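Local structure of guanine nucleotide exchange factor SRM1 (Saccharomyces cerevisiae, 3OF7) at residues A[264-269]-A[320-325]; A[231-236]-A[281-286]; A[155-160]-A[211-216]. The protein promotes the exchange of GDP for GTP on the small GTPases GSP1 and GSP2, binds chromatin and controls RNA metabolism and transport. All blocks are in the same frame, centred on the assembly; numbering follows the deposited sequence. Where two conformers were deposited one is given.

Overall arrangement
All three contacts join neighbouring sheets of the seven-bladed RCC1-type beta-propeller. Along the chain contact 3 closes before the others open, whereas the segments of contacts 1 and 2 alternate. Contacts 1 and 3 lie about 9 and 10 Å from the chain centre, where strand pairs 259-264/268-273 and 315-320/324-329, and 150-155/159-164 and 206-211/215-220, turn near the propeller axis. Contact 2 sits farther out, at about 17 Å. Centre to centre, contact 1 is about 9 Å from contact 2 and 12 Å from contact 3. Probable hydrogen bonds, Leu283 N to Asn267 O within the blade contacts 1 and 2 share and Lys213 N to Glu266 O between blades, link the contacts across four successive blades.

Contact 1: A[264-269]-A[320-325]; sequences SGENHC and AGEHHS
Gly265 and Glu266 meet Ala320, Gly321 and Glu322 where the inner hairpin turns of two successive blades of the RCC1 beta-propeller abut. Hydrogen bonding centres on the backbone oxygen of Gly321. Glu266 N donates to Gly321 O at 3.0 Å, nearly straight (167°) but from well above the carbonyl plane; His268 NE2 adds a weak bond to the same oxygen, and His324 O sits at the edge of the His268 ring. Alongside, Gly265 CA makes a CH...O contact with Ala320 O, and a water accepts from Ala320 N while donating to Ser264 O.

Apolar packing is close because Gly265 has no side chain: Ala320 CB comes to 3.5 Å from Gly265 CA, where a beta-carbon on the glycine would clash with it. The same methyl lies 3.6 Å from His268 CE1, oblique to the ring.

Charged side chains form the third group. The two glutamate chains cross obliquely, and Glu266 OE1 and Glu322 OE2 stand 4.1 Å apart. Their like charges are probably eased by Ser386, bonded to Glu266 OE2, and His387, bonded to Glu322 OE1. Anti to its backbone N (chi1 -170°), Glu322 CG lies 3.4 Å from Glu266 OE1.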
ATOM      1  N   SER A 264      -2.215   6.674   1.459  1.00 15.70           N
ATOM      2  CA  SER A 264      -3.589   6.343   1.796  1.00 15.46           C
ATOM      3  C   SER A 264      -3.676   5.019   2.542  1.00 15.57           C
ATOM      4  O   SER A 264      -2.978   4.062   2.194  1.00 15.41           O
ATOM      5  CB  SER A 264      -4.432   6.290   0.519  1.00 15.41           C
ATOM      6  OG  SER A 264      -5.806   6.165   0.834  1.00 17.67           O
ATOM      7  N   GLY A 265      -4.501   4.992   3.587  1.00 14.85           N
ATOM      8  CA  GLY A 265      -5.007   3.739   4.146  1.00 14.27           C
ATOM      9  C   GLY A 265      -6.255   3.329   3.375  1.00 14.38           C
ATOM     10  O   GLY A 265      -6.511   3.837   2.272  1.00 13.76           O
ATOM     11  N   GLU A 266      -7.045   2.417   3.939  1.00 14.17           N
ATOM     12  CA  GLU A 266      -8.218   1.923   3.228  1.00 14.19           C
ATOM     13  C   GLU A 266      -9.259   3.026   3.007  1.00 13.90           C
ATOM     14  O   GLU A 266      -9.696   3.258   1.873  1.00 13.19           O
ATOM     15  CB  GLU A 266      -8.817   0.708   3.941  1.00 14.44           C
ATOM     16  CG  GLU A 266      -7.899  -0.505   3.840  1.00 15.18           C
ATOM     17  CD  GLU A 266      -8.572  -1.825   4.171  1.00 18.04           C
ATOM     18  OE1 GLU A 266      -9.798  -1.859   4.421  1.00 18.70           O
ATOM     19  OE2 GLU A 266      -7.853  -2.845   4.169  1.00 19.56           O
ATOM     20  N   ASN A 267      -9.621   3.706   4.089  1.00 14.25           N
ATOM     21  CA  ASN A 267     -10.658   4.740   4.059  1.00 15.32           C
ATOM     22  C   ASN A 267     -10.207   6.050   4.715  1.00 15.18           C
ATOM     23  O   ASN A 267     -11.032   6.913   5.047  1.00 15.68           O
ATOM     24  CB  ASN A 267     -11.930   4.214   4.737  1.00 15.07           C
ATOM     25  CG  ASN A 267     -12.509   3.010   4.030  1.00 16.98           C
ATOM     26  OD1 ASN A 267     -12.700   3.015   2.809  1.00 18.17           O
ATOM     27  ND2 ASN A 267     -12.793   1.956   4.795  1.00 18.89           N
ATOM     28  N   HIS A 268      -8.898   6.189   4.910  1.00 14.87           N
ATOM     29  CA  HIS A 268      -8.318   7.433   5.418  1.00 14.65           C
ATOM     30  C   HIS A 268      -7.048   7.741   4.644  1.00 15.14           C
ATOM     31  O   HIS A 268      -6.470   6.847   4.007  1.00 15.18           O
ATOM     32  CB  HIS A 268      -8.051   7.366   6.926  1.00 14.63           C
ATOM     33  CG  HIS A 268      -7.059   6.318   7.329  1.00 14.96           C
ATOM     34  ND1 HIS A 268      -5.840   6.627   7.897  1.00 15.51           N
ATOM     35  CD2 HIS A 268      -7.111   4.967   7.263  1.00 12.46           C
ATOM     36  CE1 HIS A 268      -5.182   5.510   8.158  1.00 12.11           C
ATOM     37  NE2 HIS A 268      -5.932   4.490   7.784  1.00 14.90           N
ATOM     38  N   CYS A 269      -6.610   8.995   4.702  1.00 14.91           N
ATOM     39  CA  CYS A 269      -5.598   9.483   3.776  1.00 15.62           C
ATOM     40  C   CYS A 269      -4.625  10.434   4.447  1.00 15.73           C
ATOM     41  O   CYS A 269      -4.929  11.015   5.488  1.00 15.80           O
ATOM     42  CB  CYS A 269      -6.277  10.209   2.612  1.00 15.31           C
ATOM     43  SG  CYS A 269      -7.594   9.279   1.813  1.00 16.26           S
ATOM     44  N   ALA A 320      -0.517   2.660   5.483  1.00 13.34           N
ATOM     45  CA  ALA A 320      -1.690   2.538   6.353  1.00 12.82           C
ATOM     46  C   ALA A 320      -2.631   1.427   5.909  1.00 12.30           C
ATOM     47  O   ALA A 320      -2.774   1.168   4.716  1.00 12.51           O
ATOM     48  CB  ALA A 320      -2.437   3.890   6.453  1.00 12.14           C
ATOM     49  N   GLY A 321      -3.269   0.775   6.879  1.00 12.50           N
ATOM     50  CA  GLY A 321      -4.222  -0.293   6.603  1.00 12.49           C
ATOM     51  C   GLY A 321      -5.659   0.140   6.791  1.00 12.68           C
ATOM     52  O   GLY A 321      -5.997   1.288   6.522  1.00 12.91           O
ATOM     53  N   GLU A 322      -6.513  -0.775   7.245  1.00 12.63           N
ATOM     54  CA  GLU A 322      -7.907  -0.417   7.510  1.00 12.72           C
ATOM     55  C   GLU A 322      -8.040   0.546   8.702  1.00 12.57           C
ATOM     56  O   GLU A 322      -8.727   1.575   8.616  1.00 12.26           O
ATOM     57  CB  GLU A 322      -8.791  -1.657   7.706  1.00 13.22           C
ATOM     58  CG  GLU A 322     -10.276  -1.293   7.749  1.00 14.62           C
ATOM     59  CD  GLU A 322     -11.212  -2.477   7.804  1.00 15.88           C
ATOM     60  OE1 GLU A 322     -10.792  -3.597   8.169  1.00 16.37           O
ATOM     61  OE2 GLU A 322     -12.397  -2.263   7.501  1.00 16.63           O
ATOM     62  N   HIS A 323      -7.377   0.214   9.806  1.00 12.44           N
ATOM     63  CA  HIS A 323      -7.591   0.947  11.057  1.00 12.37           C
ATOM     64  C   HIS A 323      -6.309   1.341  11.767  1.00 12.23           C
ATOM     65  O   HIS A 323      -6.333   1.625  12.971  1.00 12.29           O
ATOM     66  CB  HIS A 323      -8.451   0.120  12.021  1.00 12.32           C
ATOM     67  CG  HIS A 323      -9.809  -0.223  11.493  1.00 12.81           C
ATOM     68  ND1 HIS A 323     -10.374  -1.469  11.658  1.00 13.31           N
ATOM     69  CD2 HIS A 323     -10.731   0.528  10.845  1.00 13.18           C
ATOM     70  CE1 HIS A 323     -11.583  -1.474  11.117  1.00 14.15           C
ATOM     71  NE2 HIS A 323     -11.820  -0.274  10.615  1.00 12.35           N
ATOM     72  N   HIS A 324      -5.197   1.362  11.037  1.00 12.33           N
ATOM     73  CA  HIS A 324      -3.917   1.792  11.612  1.00 12.58           C
ATOM     74  C   HIS A 324      -3.068   2.512  10.586  1.00 12.80           C
ATOM     75  O   HIS A 324      -3.287   2.377   9.377  1.00 12.97           O
ATOM     76  CB  HIS A 324      -3.139   0.609  12.205  1.00 12.70           C
ATOM     77  CG  HIS A 324      -2.552  -0.312  11.182  1.00 12.39           C
ATOM     78  ND1 HIS A 324      -1.191  -0.480  11.027  1.00 14.72           N
ATOM     79  CD2 HIS A 324      -3.138  -1.120  10.267  1.00 11.13           C
ATOM     80  CE1 HIS A 324      -0.964  -1.354  10.064  1.00 10.73           C
ATOM     81  NE2 HIS A 324      -2.129  -1.762   9.592  1.00 15.31           N
ATOM     82  N   SER A 325      -2.101   3.277  11.079  1.00 12.70           N
ATOM     83  CA  SER A 325      -1.209   4.031  10.217  1.00 13.52           C
ATOM     84  C   SER A 325       0.219   3.927  10.706  1.00 13.30           C
ATOM     85  O   SER A 325       0.453   3.814  11.902  1.00 13.52           O
ATOM     86  CB  SER A 325      -1.623   5.495  10.198  1.00 13.68           C
ATOM     87  OG  SER A 325      -2.966   5.597   9.770  1.00 14.47           O
TER
HETATM   88  O   HOH W   1      -0.351   2.353   2.660  1.00 19.87           O
HETATM   89  O   HOH W   2      -2.470   1.692   2.110  1.00 24.88           O

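Contact 2: A[231-236]-A[281-286]; sequences GQQNQL and WGLNQF
A chi1 of 66° sets CG of Trp281 between its own backbone N and carbonyl carbon, and chi2 of 100° turns the indole so that its NE1 edge meets Gln235 O. This joins loops of two adjacent blades of the RCC1 beta-propeller. Trp281 NE1 donates to Gln235 O at 2.8 Å; the oxygen lies close to the ring plane, although the donor stands well above the carbonyl plane. Beside it, Asn234 O approaches the indole edge at CD1, 3.3 Å away. An alanine in place of Trp281 would probably leave Gln235 O without this donor and open a gap beside Phe254, whose ring meets the indole.

Gly282 follows at the corner where the chain changes direction. Its positive phi (104°) would jam a beta-carbon against the preceding carbonyl, and its CA makes a CH...O contact with Gln233 O at 3.3 Å. Leu283 CB then touches Gln233 CB at 4.2 Å.

The opposing loop is braced internally. A type I turn runs from Gly231 to Asn234, and two glutamines lock together: Gln233 N donates to Gln235 OE1 on a lone pair at 2.7 Å, while Gln235 NE2 returns an in-plane bond to Gln233 OE1 at 2.9 Å.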
ATOM      1  N   GLY A 231     -16.860   7.455  -1.558  1.00 16.73           N
ATOM      2  CA  GLY A 231     -16.674   8.603  -0.684  1.00 17.33           C
ATOM      3  C   GLY A 231     -17.453   8.559   0.615  1.00 17.97           C
ATOM      4  O   GLY A 231     -17.576   9.575   1.297  1.00 18.21           O
ATOM      5  N   GLN A 232     -17.957   7.380   0.970  1.00 18.44           N
ATOM      6  CA  GLN A 232     -18.838   7.228   2.144  1.00 19.39           C
ATOM      7  C   GLN A 232     -18.158   7.530   3.480  1.00 19.47           C
ATOM      8  O   GLN A 232     -18.838   7.777   4.483  1.00 19.74           O
ATOM      9  CB  GLN A 232     -19.444   5.825   2.181  1.00 19.66           C
ATOM     10  CG  GLN A 232     -20.320   5.500   0.987  1.00 20.93           C
ATOM     11  CD  GLN A 232     -20.780   4.052   0.969  1.00 23.89           C
ATOM     12  OE1 GLN A 232     -19.965   3.118   0.962  1.00 24.60           O
ATOM     13  NE2 GLN A 232     -22.098   3.854   0.948  1.00 25.49           N
ATOM     14  N   GLN A 233     -16.827   7.488   3.497  1.00 18.97           N
ATOM     15  CA  GLN A 233     -16.049   7.764   4.702  1.00 19.58           C
ATOM     16  C   GLN A 233     -15.319   9.114   4.629  1.00 19.30           C
ATOM     17  O   GLN A 233     -14.363   9.346   5.377  1.00 19.31           O
ATOM     18  CB  GLN A 233     -15.036   6.635   4.967  1.00 19.65           C
ATOM     19  CG  GLN A 233     -15.647   5.286   5.367  1.00 21.66           C
ATOM     20  CD  GLN A 233     -16.232   4.513   4.192  1.00 23.05           C
ATOM     21  OE1 GLN A 233     -15.697   4.535   3.083  1.00 25.32           O
ATOM     22  NE2 GLN A 233     -17.330   3.821   4.437  1.00 25.23           N
ATOM     23  N   ASN A 234     -15.777   9.996   3.740  1.00 19.25           N
ATOM     24  CA  ASN A 234     -15.154  11.312   3.529  1.00 19.64           C
ATOM     25  C   ASN A 234     -13.728  11.229   2.975  1.00 19.44           C
ATOM     26  O   ASN A 234     -12.948  12.175   3.103  1.00 19.19           O
ATOM     27  CB  ASN A 234     -15.185  12.164   4.806  0.90 20.02           C
ATOM     28  CG  ASN A 234     -16.236  13.256   4.752  0.50 22.03           C
ATOM     29  OD1 ASN A 234     -16.040  14.295   4.115  0.50 24.20           O
ATOM     30  ND2 ASN A 234     -17.351  13.035   5.431  0.90 23.53           N
ATOM     31  N   GLN A 235     -13.393  10.107   2.342  1.00 19.58           N
ATOM     32  CA  GLN A 235     -12.028   9.918   1.834  1.00 19.78           C
ATOM     33  C   GLN A 235     -11.719  10.822   0.635  1.00 20.09           C
ATOM     34  O   GLN A 235     -10.547  11.068   0.330  1.00 20.10           O
ATOM     35  CB  GLN A 235     -11.721   8.445   1.511  1.00 19.63           C
ATOM     36  CG  GLN A 235     -12.674   7.762   0.533  1.00 19.16           C
ATOM     37  CD  GLN A 235     -13.831   7.083   1.248  1.00 19.20           C
ATOM     38  OE1 GLN A 235     -14.714   7.747   1.800  1.00 17.46           O
ATOM     39  NE2 GLN A 235     -13.835   5.753   1.243  1.00 19.19           N
ATOM     40  N   LEU A 236     -12.760  11.313  -0.034  1.00 20.37           N
ATOM     41  CA  LEU A 236     -12.577  12.151  -1.223  1.00 21.53           C
ATOM     42  C   LEU A 236     -12.344  13.621  -0.874  1.00 22.26           C
ATOM     43  O   LEU A 236     -12.161  14.448  -1.767  1.00 22.74           O
ATOM     44  CB  LEU A 236     -13.748  12.004  -2.220  1.00 21.20           C
ATOM     45  CG  LEU A 236     -14.193  10.611  -2.695  1.00 20.82           C
ATOM     46  CD1 LEU A 236     -15.440  10.719  -3.548  1.00 21.59           C
ATOM     47  CD2 LEU A 236     -13.102   9.824  -3.444  1.00 19.02           C
ATOM     48  N   TRP A 281      -7.245  12.866   6.685  1.00 18.33           N
ATOM     49  CA  TRP A 281      -8.705  12.949   6.641  1.00 17.91           C
ATOM     50  C   TRP A 281      -9.313  11.576   6.378  1.00 17.49           C
ATOM     51  O   TRP A 281      -8.614  10.645   5.972  1.00 17.26           O
ATOM     52  CB  TRP A 281      -9.177  13.951   5.577  1.00 17.78           C
ATOM     53  CG  TRP A 281      -8.874  13.546   4.160  1.00 17.26           C
ATOM     54  CD1 TRP A 281      -9.744  12.972   3.274  1.00 17.31           C
ATOM     55  CD2 TRP A 281      -7.628  13.688   3.462  1.00 17.66           C
ATOM     56  NE1 TRP A 281      -9.122  12.752   2.075  1.00 17.59           N
ATOM     57  CE2 TRP A 281      -7.822  13.175   2.159  1.00 17.12           C
ATOM     58  CE3 TRP A 281      -6.369  14.197   3.810  1.00 17.27           C
ATOM     59  CZ2 TRP A 281      -6.803  13.154   1.194  1.00 18.42           C
ATOM     60  CZ3 TRP A 281      -5.344  14.168   2.848  1.00 18.45           C
ATOM     61  CH2 TRP A 281      -5.576  13.655   1.557  1.00 18.33           C
ATOM     62  N   GLY A 282     -10.621  11.466   6.597  1.00 17.38           N
ATOM     63  CA  GLY A 282     -11.349  10.232   6.325  1.00 16.80           C
ATOM     64  C   GLY A 282     -11.675   9.471   7.594  1.00 16.85           C
ATOM     65  O   GLY A 282     -11.866  10.068   8.664  1.00 16.94           O
ATOM     66  N   LEU A 283     -11.734   8.151   7.479  1.00 16.24           N
ATOM     67  CA  LEU A 283     -12.222   7.311   8.568  1.00 16.11           C
ATOM     68  C   LEU A 283     -11.295   7.371   9.779  1.00 15.94           C
ATOM     69  O   LEU A 283     -10.077   7.254   9.636  1.00 15.70           O
ATOM     70  CB  LEU A 283     -12.381   5.866   8.080  1.00 16.23           C
ATOM     71  CG  LEU A 283     -12.927   4.850   9.091  1.00 15.67           C
ATOM     72  CD1 LEU A 283     -14.406   5.142   9.443  1.00 17.23           C
ATOM     73  CD2 LEU A 283     -12.731   3.431   8.577  1.00 16.69           C
ATOM     74  N   ASN A 284     -11.868   7.574  10.965  1.00 15.85           N
ATOM     75  CA  ASN A 284     -11.053   7.788  12.164  1.00 16.14           C
ATOM     76  C   ASN A 284     -11.588   7.177  13.461  1.00 16.28           C
ATOM     77  O   ASN A 284     -11.304   7.687  14.551  1.00 16.71           O
ATOM     78  CB  ASN A 284     -10.775   9.287  12.359  1.00 16.19           C
ATOM     79  CG  ASN A 284      -9.609   9.553  13.301  1.00 16.91           C
ATOM     80  OD1 ASN A 284      -8.635   8.808  13.321  1.00 16.51           O
ATOM     81  ND2 ASN A 284      -9.705  10.629  14.080  1.00 17.06           N
ATOM     82  N   GLN A 285     -12.333   6.076  13.368  1.00 16.39           N
ATOM     83  CA  GLN A 285     -12.969   5.536  14.577  1.00 16.99           C
ATOM     84  C   GLN A 285     -11.980   4.858  15.529  1.00 17.18           C
ATOM     85  O   GLN A 285     -12.309   4.637  16.703  1.00 17.02           O
ATOM     86  CB  GLN A 285     -14.201   4.653  14.262  1.00 16.89           C
ATOM     87  CG  GLN A 285     -13.933   3.164  13.997  1.00 17.46           C
ATOM     88  CD  GLN A 285     -13.457   2.868  12.579  1.00 17.00           C
ATOM     89  OE1 GLN A 285     -13.989   1.976  11.905  1.00 17.31           O
ATOM     90  NE2 GLN A 285     -12.445   3.587  12.131  1.00 14.56           N
ATOM     91  N   PHE A 286     -10.778   4.540  15.032  1.00 16.44           N
ATOM     92  CA  PHE A 286      -9.709   4.025  15.898  1.00 16.68           C
ATOM     93  C   PHE A 286      -8.544   5.006  16.071  1.00 16.63           C
ATOM     94  O   PHE A 286      -7.492   4.645  16.610  1.00 17.34           O
ATOM     95  CB  PHE A 286      -9.193   2.673  15.385  1.00 16.78           C
ATOM     96  CG  PHE A 286     -10.178   1.554  15.531  1.00 16.54           C
ATOM     97  CD1 PHE A 286     -10.296   0.866  16.737  1.00 17.93           C
ATOM     98  CD2 PHE A 286     -10.994   1.190  14.463  1.00 16.88           C
ATOM     99  CE1 PHE A 286     -11.218  -0.183  16.877  1.00 19.08           C
ATOM    100  CE2 PHE A 286     -11.917   0.148  14.582  1.00 17.51           C
ATOM    101  CZ  PHE A 286     -12.033  -0.538  15.798  1.00 19.13           C
TER

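Contact 3: A[155-160]-A[211-216]; sequences ATDNMS and PGKDHI
Asp157 N donates to Lys213 O at 2.9 Å, with an N-H...O angle of 158°. In one of its two conformers Lys213 NZ also forms a salt bridge with Asp157 OD2 at 2.9 Å, on the syn side of the carboxylate but 31° out of its plane. In that conformer the lysine chain stays extended until chi4 (73°) bends NZ to the acid, and Lys213 CG lies 3.4 Å from Asp157 OD2.

Next to this pair, Thr156 points its methyl into the opposite turn, with CG2 3.3 Å from His215 O and 3.8 Å from Pro211 CB. Deeper in, Met159 crosses Ile216 at about a right angle, SD to CG2 4.0 Å; both also touch Trp228.

A second shell positions these groups. Met159 N donates to Thr156 OG1 at 2.8 Å, an ST motif that would help to hold the threonine's rotation. One water accepts from Thr156 OG1 and donates to Asp214 OD1, which Arg176 N also holds; another links Asp157 OD1 to Gly212 O. Lys213 also bonds through its backbone to Glu266. Such tight turns between the two innermost strands of successive blades, wedged side by side around the axis, belong to the RCC1-type beta-propeller.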
ATOM      1  N   ALA A 155      -2.846  -0.299  -6.762  1.00 12.94           N
ATOM      2  CA  ALA A 155      -3.934  -1.255  -6.747  1.00 13.03           C
ATOM      3  C   ALA A 155      -4.736  -1.034  -5.477  1.00 13.47           C
ATOM      4  O   ALA A 155      -4.163  -0.975  -4.375  1.00 13.22           O
ATOM      5  CB  ALA A 155      -3.393  -2.693  -6.807  1.00 12.95           C
ATOM      6  N   THR A 156      -6.050  -0.880  -5.648  1.00 13.57           N
ATOM      7  CA  THR A 156      -6.989  -0.845  -4.537  1.00 14.05           C
ATOM      8  C   THR A 156      -7.536  -2.265  -4.353  1.00 14.46           C
ATOM      9  O   THR A 156      -6.937  -3.228  -4.824  1.00 14.66           O
ATOM     10  CB  THR A 156      -8.155   0.140  -4.807  1.00 14.01           C
ATOM     11  OG1 THR A 156      -8.967  -0.359  -5.871  1.00 13.71           O
ATOM     12  CG2 THR A 156      -7.630   1.533  -5.156  1.00 13.91           C
ATOM     13  N   ASP A 157      -8.666  -2.406  -3.669  1.00 15.34           N
ATOM     14  CA  ASP A 157      -9.307  -3.716  -3.561  1.00 16.17           C
ATOM     15  C   ASP A 157      -9.736  -4.224  -4.940  1.00 16.47           C
ATOM     16  O   ASP A 157      -9.506  -5.390  -5.272  1.00 17.42           O
ATOM     17  CB  ASP A 157     -10.517  -3.673  -2.623  1.00 16.52           C
ATOM     18  CG  ASP A 157     -10.148  -3.904  -1.169  1.00 18.13           C
ATOM     19  OD1 ASP A 157      -8.982  -3.664  -0.762  1.00 18.81           O
ATOM     20  OD2 ASP A 157     -11.052  -4.309  -0.415  1.00 20.21           O
ATOM     21  N   ASN A 158     -10.300  -3.324  -5.749  1.00 16.11           N
ATOM     22  CA  ASN A 158     -11.018  -3.687  -6.977  1.00 16.11           C
ATOM     23  C   ASN A 158     -10.594  -2.898  -8.237  1.00 15.86           C
ATOM     24  O   ASN A 158     -11.109  -3.157  -9.337  1.00 16.27           O
ATOM     25  CB  ASN A 158     -12.535  -3.507  -6.745  1.00 16.01           C
ATOM     26  CG  ASN A 158     -13.044  -4.252  -5.511  0.80 16.54           C
ATOM     27  OD1 ASN A 158     -13.434  -3.640  -4.495  1.00 18.09           O
ATOM     28  ND2 ASN A 158     -13.043  -5.573  -5.591  1.00 14.01           N
ATOM     29  N   MET A 159      -9.681  -1.940  -8.081  1.00 15.30           N
ATOM     30  CA  MET A 159      -9.202  -1.148  -9.226  1.00 15.08           C
ATOM     31  C   MET A 159      -7.689  -1.110  -9.342  1.00 14.39           C
ATOM     32  O   MET A 159      -6.964  -1.385  -8.385  1.00 14.54           O
ATOM     33  CB  MET A 159      -9.863   0.252  -9.346  1.00 15.07           C
ATOM     34  CG  MET A 159      -9.320   1.406  -8.513  1.00 15.81           C
ATOM     35  SD  MET A 159      -7.823   2.351  -8.958  1.00 12.18           S
ATOM     36  CE  MET A 159      -8.229   3.241 -10.468  1.00 18.86           C
ATOM     37  N   SER A 160      -7.230  -0.783 -10.538  1.00 14.29           N
ATOM     38  CA  SER A 160      -5.821  -0.795 -10.859  1.00 14.08           C
ATOM     39  C   SER A 160      -5.489   0.481 -11.603  1.00 14.44           C
ATOM     40  O   SER A 160      -6.336   1.029 -12.318  1.00 14.17           O
ATOM     41  CB  SER A 160      -5.514  -2.001 -11.735  1.00 13.85           C
ATOM     42  OG  SER A 160      -5.676  -3.202 -11.006  1.00 13.15           O
ATOM     43  N   PRO A 211      -3.252   4.527  -3.506  1.00 12.51           N
ATOM     44  CA  PRO A 211      -4.474   3.723  -3.502  1.00 12.33           C
ATOM     45  C   PRO A 211      -5.038   3.458  -2.111  1.00 12.53           C
ATOM     46  O   PRO A 211      -4.290   3.230  -1.158  1.00 12.28           O
ATOM     47  CB  PRO A 211      -4.032   2.402  -4.133  1.00 12.35           C
ATOM     48  CG  PRO A 211      -2.568   2.297  -3.810  1.00 11.89           C
ATOM     49  CD  PRO A 211      -2.050   3.714  -3.789  1.00 12.17           C
ATOM     50  N   GLY A 212      -6.358   3.505  -1.997  1.00 12.26           N
ATOM     51  CA  GLY A 212      -7.017   3.069  -0.768  1.00 12.57           C
ATOM     52  C   GLY A 212      -7.703   1.741  -0.991  1.00 12.36           C
ATOM     53  O   GLY A 212      -7.239   0.921  -1.783  1.00 12.83           O
ATOM     54  N   LYS A 213      -8.827   1.538  -0.309  1.00 12.48           N
ATOM     55  CA  LYS A 213      -9.634   0.333  -0.493  0.50 12.35           C
ATOM     56  C   LYS A 213     -10.529   0.462  -1.725  1.00 12.07           C
ATOM     57  O   LYS A 213     -10.525  -0.404  -2.594  1.00 11.65           O
ATOM     58  CB  LYS A 213     -10.486   0.060   0.748  0.50 12.60           C
ATOM     59  CG  LYS A 213     -11.447  -1.117   0.610  0.50 13.54           C
ATOM     60  CD  LYS A 213     -12.415  -1.175   1.788  0.50 15.38           C
ATOM     61  CE  LYS A 213     -13.367  -2.354   1.660  0.50 15.63           C
ATOM     62  NZ  LYS A 213     -12.700  -3.663   1.921  0.50 17.05           N
ATOM     63  N   ASP A 214     -11.306   1.539  -1.786  1.00 12.49           N
ATOM     64  CA  ASP A 214     -12.189   1.784  -2.933  1.00 12.89           C
ATOM     65  C   ASP A 214     -12.167   3.250  -3.372  1.00 13.18           C
ATOM     66  O   ASP A 214     -13.189   3.821  -3.783  1.00 13.06           O
ATOM     67  CB  ASP A 214     -13.617   1.287  -2.650  1.00 13.01           C
ATOM     68  CG  ASP A 214     -13.762  -0.217  -2.840  1.00 12.95           C
ATOM     69  OD1 ASP A 214     -13.504  -0.717  -3.957  1.00 14.01           O
ATOM     70  OD2 ASP A 214     -14.158  -0.901  -1.864  1.00 13.89           O
ATOM     71  N   HIS A 215     -10.983   3.841  -3.275  1.00 13.03           N
ATOM     72  CA  HIS A 215     -10.707   5.165  -3.798  1.00 13.38           C
ATOM     73  C   HIS A 215      -9.222   5.216  -4.114  1.00 13.33           C
ATOM     74  O   HIS A 215      -8.440   4.394  -3.620  1.00 12.64           O
ATOM     75  CB  HIS A 215     -11.027   6.241  -2.755  1.00 13.42           C
ATOM     76  CG  HIS A 215     -10.080   6.242  -1.599  1.00 14.47           C
ATOM     77  ND1 HIS A 215      -8.969   7.058  -1.544  1.00 16.77           N
ATOM     78  CD2 HIS A 215     -10.052   5.492  -0.475  1.00 13.62           C
ATOM     79  CE1 HIS A 215      -8.310   6.824  -0.425  1.00 13.03           C
ATOM     80  NE2 HIS A 215      -8.947   5.877   0.241  1.00 16.14           N
ATOM     81  N   ILE A 216      -8.834   6.202  -4.909  1.00 13.19           N
ATOM     82  CA  ILE A 216      -7.434   6.437  -5.202  1.00 13.59           C
ATOM     83  C   ILE A 216      -7.190   7.950  -5.199  1.00 13.97           C
ATOM     84  O   ILE A 216      -8.060   8.733  -5.613  1.00 14.34           O
ATOM     85  CB  ILE A 216      -7.009   5.730  -6.537  1.00 13.74           C
ATOM     86  CG1 ILE A 216      -5.515   5.962  -6.849  1.00 13.57           C
ATOM     87  CG2 ILE A 216      -7.931   6.150  -7.701  1.00 13.55           C
ATOM     88  CD1 ILE A 216      -4.990   5.102  -8.002  1.00 14.34           C
TER
HETATM   89  O   HOH W   3      -4.277  -0.448  -1.670  1.00 30.36           O
HETATM   90  O   HOH W   4     -11.550  -0.368  -5.954  1.00 14.85           O
HETATM   91  O   HOH W   5      -6.663  -2.087  -0.861  1.00 30.62           O